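Local coordinates for UPF0131 protein ykqA (Bacillus subtilis, PDB 2QIK) that is a putative gamma-glutamylcyclotransferase, probably an acyltransferase that acts on gamma-glutamyl compounds, at residues Met120-Tyr133 against Arg224-Gln236. Residues are numbered along the deposited sequence; the frame is centred on the assembly and turned at random. Where two conformers were deposited one is given.
Sequences MISKSKNPIYYFAY and RHYKDCLTFLVLQ
Tyr226 meets Tyr129 before the chain turns a corner at Asp228; beyond it, strand 229-234 runs beside strand 128-132. Tyr226 CE1 lies over one face of the Tyr129 ring, 3.7 Å from Tyr129 CE1. The planes are inclined by 43°, an oblique pair. The Tyr129 hydroxyl turns to Arg192. At the corner near Asp228, water links the two segments. The extended Lys125 side chain brings NZ to two waters as donor, one bound to Lys227 O and the other to Asp228 O. Tyr129 N donates to a third, which reaches Asp228 O. The carboxylate of Asp228 forms a salt bridge with Lys116.

Cys229 rests its SG on Tyr129 CB. At Leu230 the strands form a single parallel bridge. Leu230 N binds Tyr129 O at 2.8 Å, bent to 139° at the hydrogen. Phe131 N binds Leu230 O at 2.8 Å, almost straight. Leu230 CD1 meets Met120 CE, and CD2 meets Ile128 CG2, both in the buried interior.

Thr231 has OG1 anti to its backbone N (chi1 -164°), which directs the hydroxyl to Phe131 O, 2.9 Å away. The same OG1 lies at the edge of the Tyr133 ring. Phe232 receives Tyr130 CE1 at its ring edge, 3.7 Å from its own CE1. Its carbonyl O accepts a 2.7 Å bond from Tyr133 OH, with the donor tilted from the carbonyl plane. A phenylalanine in place of Tyr133 would probably leave Phe232 O without this donor and the ring freer to shift.

Tyr133 N also binds a citrate, probably from the crystallisation liquor. Strand 128-132 pairs on its other edge with strand 185-193. Side-chain hydroxyls thus extend the join after the bridge, while waters link the chains before it.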
# COMPACT_ATOMS: atom_id res chain seq x y z
N MSE A 120 11.79 -5.44 -2.20
CA MSE A 120 12.24 -4.81 -0.98
C MSE A 120 12.92 -5.80 -0.05
O MSE A 120 14.01 -5.56 0.51
CB MSE A 120 11.07 -4.14 -0.28
CG MSE A 120 11.36 -3.55 1.12
SE MSE A 120 9.89 -2.73 1.96
CE MSE A 120 8.90 -4.33 2.26
N ILE A 121 12.28 -6.96 0.17
CA ILE A 121 12.83 -7.92 1.10
C ILE A 121 13.98 -8.68 0.47
O ILE A 121 15.02 -8.83 1.11
CB ILE A 121 11.76 -8.83 1.66
CG1 ILE A 121 10.84 -8.03 2.56
CG2 ILE A 121 12.36 -9.97 2.44
CD1 ILE A 121 9.74 -7.40 1.84
N SER A 122 13.85 -9.17 -0.77
CA SER A 122 14.88 -10.01 -1.35
C SER A 122 16.17 -9.23 -1.65
O SER A 122 17.25 -9.83 -1.71
CB SER A 122 14.36 -10.70 -2.58
OG SER A 122 14.18 -9.81 -3.61
N LYS A 123 16.09 -7.93 -1.83
CA LYS A 123 17.28 -7.10 -2.05
C LYS A 123 17.69 -6.36 -0.76
O LYS A 123 18.59 -5.50 -0.82
CB LYS A 123 17.09 -6.11 -3.22
CG LYS A 123 16.73 -6.80 -4.53
CD LYS A 123 17.84 -7.21 -5.39
CE LYS A 123 17.27 -7.47 -6.81
NZ LYS A 123 15.97 -6.75 -7.06
N SER A 124 17.07 -6.68 0.37
CA SER A 124 17.40 -6.08 1.65
C SER A 124 17.54 -4.55 1.49
O SER A 124 18.52 -3.94 1.93
CB SER A 124 18.63 -6.75 2.35
OG SER A 124 18.46 -8.15 2.68
N LYS A 125 16.50 -3.94 0.97
CA LYS A 125 16.56 -2.50 0.68
C LYS A 125 16.86 -1.72 1.94
O LYS A 125 16.20 -1.86 2.95
CB LYS A 125 15.24 -2.05 0.04
CG LYS A 125 15.17 -0.59 -0.25
CD LYS A 125 13.88 -0.21 -1.02
CE LYS A 125 13.80 1.27 -1.38
NZ LYS A 125 12.78 1.56 -2.35
N ASN A 126 17.83 -0.79 1.80
CA ASN A 126 18.34 -0.08 2.98
C ASN A 126 18.85 1.29 2.53
O ASN A 126 19.71 1.32 1.68
CB ASN A 126 19.51 -0.91 3.61
CG ASN A 126 19.96 -0.43 4.97
OD1 ASN A 126 21.23 -0.46 5.27
ND2 ASN A 126 19.09 -0.09 5.79
N PRO A 127 18.32 2.39 3.04
CA PRO A 127 17.26 2.46 4.02
C PRO A 127 15.89 2.18 3.41
O PRO A 127 15.74 2.07 2.20
CB PRO A 127 17.30 3.93 4.44
CG PRO A 127 17.76 4.63 3.24
CD PRO A 127 18.79 3.73 2.62
N ILE A 128 14.89 2.11 4.28
CA ILE A 128 13.51 2.07 3.95
C ILE A 128 12.90 3.46 4.32
O ILE A 128 13.18 3.92 5.44
CB ILE A 128 12.86 0.99 4.82
CG1 ILE A 128 13.41 -0.41 4.48
CG2 ILE A 128 11.34 1.00 4.71
CD1 ILE A 128 13.13 -0.89 3.04
N TYR A 129 12.08 4.05 3.44
CA TYR A 129 11.31 5.24 3.81
C TYR A 129 9.92 4.69 4.15
O TYR A 129 9.20 4.17 3.31
CB TYR A 129 11.29 6.20 2.63
CG TYR A 129 12.64 6.86 2.53
CD1 TYR A 129 12.96 7.92 3.38
CD2 TYR A 129 13.62 6.39 1.68
CE1 TYR A 129 14.21 8.52 3.35
CE2 TYR A 129 14.87 6.94 1.68
CZ TYR A 129 15.17 8.00 2.47
OH TYR A 129 16.43 8.55 2.45
N TYR A 130 9.57 4.79 5.42
CA TYR A 130 8.38 4.22 6.04
C TYR A 130 7.39 5.32 6.39
O TYR A 130 7.69 6.23 7.17
CB TYR A 130 8.74 3.41 7.29
CG TYR A 130 7.55 3.00 8.12
CD1 TYR A 130 6.50 2.33 7.55
CD2 TYR A 130 7.47 3.33 9.44
CE1 TYR A 130 5.36 2.06 8.26
CE2 TYR A 130 6.34 3.04 10.20
CZ TYR A 130 5.28 2.40 9.58
OH TYR A 130 4.13 2.16 10.30
N PHE A 131 6.19 5.23 5.79
CA PHE A 131 5.12 6.24 5.98
C PHE A 131 4.09 5.73 7.01
O PHE A 131 3.41 4.71 6.75
CB PHE A 131 4.46 6.51 4.66
CG PHE A 131 3.42 7.56 4.69
CD1 PHE A 131 3.70 8.92 4.85
CD2 PHE A 131 2.08 7.23 4.54
CE1 PHE A 131 2.67 9.89 4.89
CE2 PHE A 131 1.10 8.24 4.65
CZ PHE A 131 1.40 9.50 4.78
N ALA A 132 4.03 6.42 8.13
CA ALA A 132 3.11 6.09 9.19
C ALA A 132 2.01 7.13 9.24
O ALA A 132 2.29 8.34 9.27
CB ALA A 132 3.89 6.14 10.56
N TYR A 133 0.78 6.69 9.39
CA TYR A 133 -0.40 7.55 9.38
C TYR A 133 -1.27 7.38 10.62
O TYR A 133 -2.29 8.07 10.75
CB TYR A 133 -1.21 7.34 8.10
CG TYR A 133 -1.65 5.90 7.91
CD1 TYR A 133 -0.91 5.05 7.14
CD2 TYR A 133 -2.73 5.38 8.58
CE1 TYR A 133 -1.26 3.67 7.01
CE2 TYR A 133 -3.09 4.09 8.45
CZ TYR A 133 -2.35 3.21 7.70
OH TYR A 133 -2.79 1.93 7.63
N ARG A 224 10.14 17.71 -1.20
CA ARG A 224 10.84 16.69 -1.94
C ARG A 224 9.89 15.51 -2.07
O ARG A 224 9.06 15.25 -1.22
CB ARG A 224 12.06 16.30 -1.14
CG ARG A 224 12.86 15.23 -1.69
CD ARG A 224 14.17 14.99 -1.03
NE ARG A 224 14.46 13.58 -1.15
CZ ARG A 224 14.74 12.96 -2.29
NH1 ARG A 224 14.91 11.65 -2.29
NH2 ARG A 224 14.88 13.65 -3.43
N HIS A 225 10.11 14.77 -3.13
CA HIS A 225 9.31 13.67 -3.49
C HIS A 225 10.02 12.39 -3.13
O HIS A 225 11.18 12.17 -3.44
CB HIS A 225 9.05 13.76 -5.00
CG HIS A 225 8.01 14.79 -5.36
ND1 HIS A 225 6.71 14.72 -4.89
CD2 HIS A 225 8.07 15.91 -6.13
CE1 HIS A 225 6.02 15.75 -5.35
NE2 HIS A 225 6.82 16.48 -6.11
N TYR A 226 9.33 11.49 -2.44
CA TYR A 226 9.89 10.21 -2.08
C TYR A 226 9.06 9.08 -2.72
O TYR A 226 7.84 9.00 -2.52
CB TYR A 226 9.87 10.03 -0.53
CG TYR A 226 10.86 10.96 0.15
CD1 TYR A 226 12.13 10.47 0.45
CD2 TYR A 226 10.51 12.23 0.51
CE1 TYR A 226 13.08 11.28 1.13
CE2 TYR A 226 11.44 13.06 1.12
CZ TYR A 226 12.70 12.55 1.41
OH TYR A 226 13.65 13.31 2.03
N LYS A 227 9.73 8.20 -3.41
CA LYS A 227 9.05 7.14 -4.24
C LYS A 227 9.11 5.78 -3.55
O LYS A 227 10.09 5.41 -2.92
CB LYS A 227 9.81 6.97 -5.55
CG LYS A 227 9.73 8.24 -6.39
CD LYS A 227 10.50 8.16 -7.64
CE LYS A 227 10.38 9.49 -8.37
NZ LYS A 227 9.02 10.10 -8.55
N ASP A 228 8.02 5.02 -3.67
CA ASP A 228 8.02 3.65 -3.18
C ASP A 228 8.25 3.60 -1.69
O ASP A 228 8.96 2.74 -1.20
CB ASP A 228 8.94 2.76 -3.98
CG ASP A 228 8.39 2.41 -5.32
OD1 ASP A 228 9.21 2.05 -6.22
OD2 ASP A 228 7.18 2.45 -5.59
N CYS A 229 7.62 4.52 -0.95
CA CYS A 229 7.67 4.49 0.51
C CYS A 229 6.79 3.33 0.99
O CYS A 229 5.72 3.07 0.44
CB CYS A 229 7.11 5.76 1.08
SG CYS A 229 8.02 7.21 0.59
N LEU A 230 7.29 2.58 1.96
CA LEU A 230 6.51 1.50 2.58
C LEU A 230 5.45 2.05 3.49
O LEU A 230 5.69 2.97 4.28
CB LEU A 230 7.44 0.69 3.43
CG LEU A 230 6.83 -0.42 4.32
CD1 LEU A 230 6.22 -1.50 3.42
CD2 LEU A 230 7.80 -1.00 5.21
N THR A 231 4.25 1.49 3.40
CA THR A 231 3.20 1.68 4.39
C THR A 231 2.47 0.36 4.57
O THR A 231 2.87 -0.64 3.99
CB THR A 231 2.33 2.88 3.95
OG1 THR A 231 1.55 3.30 5.08
CG2 THR A 231 1.40 2.57 2.85
N PHE A 232 1.45 0.34 5.44
CA PHE A 232 0.69 -0.86 5.67
C PHE A 232 -0.76 -0.52 5.54
O PHE A 232 -1.21 0.54 6.00
CB PHE A 232 1.00 -1.46 7.06
CG PHE A 232 2.38 -1.97 7.18
CD1 PHE A 232 3.39 -1.13 7.59
CD2 PHE A 232 2.70 -3.27 6.83
CE1 PHE A 232 4.68 -1.57 7.65
CE2 PHE A 232 3.98 -3.73 6.91
CZ PHE A 232 4.98 -2.87 7.31
N LEU A 233 -1.51 -1.41 4.85
CA LEU A 233 -2.98 -1.16 4.57
C LEU A 233 -3.80 -2.37 5.02
O LEU A 233 -3.32 -3.49 4.95
CB LEU A 233 -3.21 -0.88 3.08
CG LEU A 233 -2.44 0.30 2.52
CD1 LEU A 233 -2.58 0.33 1.01
CD2 LEU A 233 -2.83 1.59 3.19
N VAL A 234 -5.00 -2.09 5.53
CA VAL A 234 -5.87 -3.13 6.02
C VAL A 234 -6.32 -4.04 4.90
O VAL A 234 -6.69 -3.61 3.82
CB VAL A 234 -7.09 -2.50 6.72
CG1 VAL A 234 -8.15 -3.52 7.08
CG2 VAL A 234 -6.67 -1.78 7.96
N LEU A 235 -6.32 -5.35 5.18
CA LEU A 235 -6.78 -6.35 4.23
C LEU A 235 -8.26 -6.60 4.23
O LEU A 235 -8.87 -6.68 3.15
CB LEU A 235 -5.98 -7.66 4.45
CG LEU A 235 -4.60 -7.57 3.88
CD1 LEU A 235 -3.67 -8.65 4.49
CD2 LEU A 235 -4.64 -7.73 2.37
N GLN A 236 -8.89 -6.70 5.38
CA GLN A 236 -10.34 -6.88 5.41
C GLN A 236 -10.99 -5.60 5.97
O GLN A 236 -11.06 -5.37 7.19
CB GLN A 236 -10.60 -8.00 6.38
CG GLN A 236 -10.27 -9.49 6.03
CD GLN A 236 -8.81 -9.94 5.72
OE1 GLN A 236 -7.84 -10.13 6.62
NE2 GLN A 236 -8.67 -10.27 4.40
O HOH W 1 10.43 0.23 -1.57
O HOH W 2 12.14 4.18 -1.40
O HOH W 3 11.54 2.92 0.83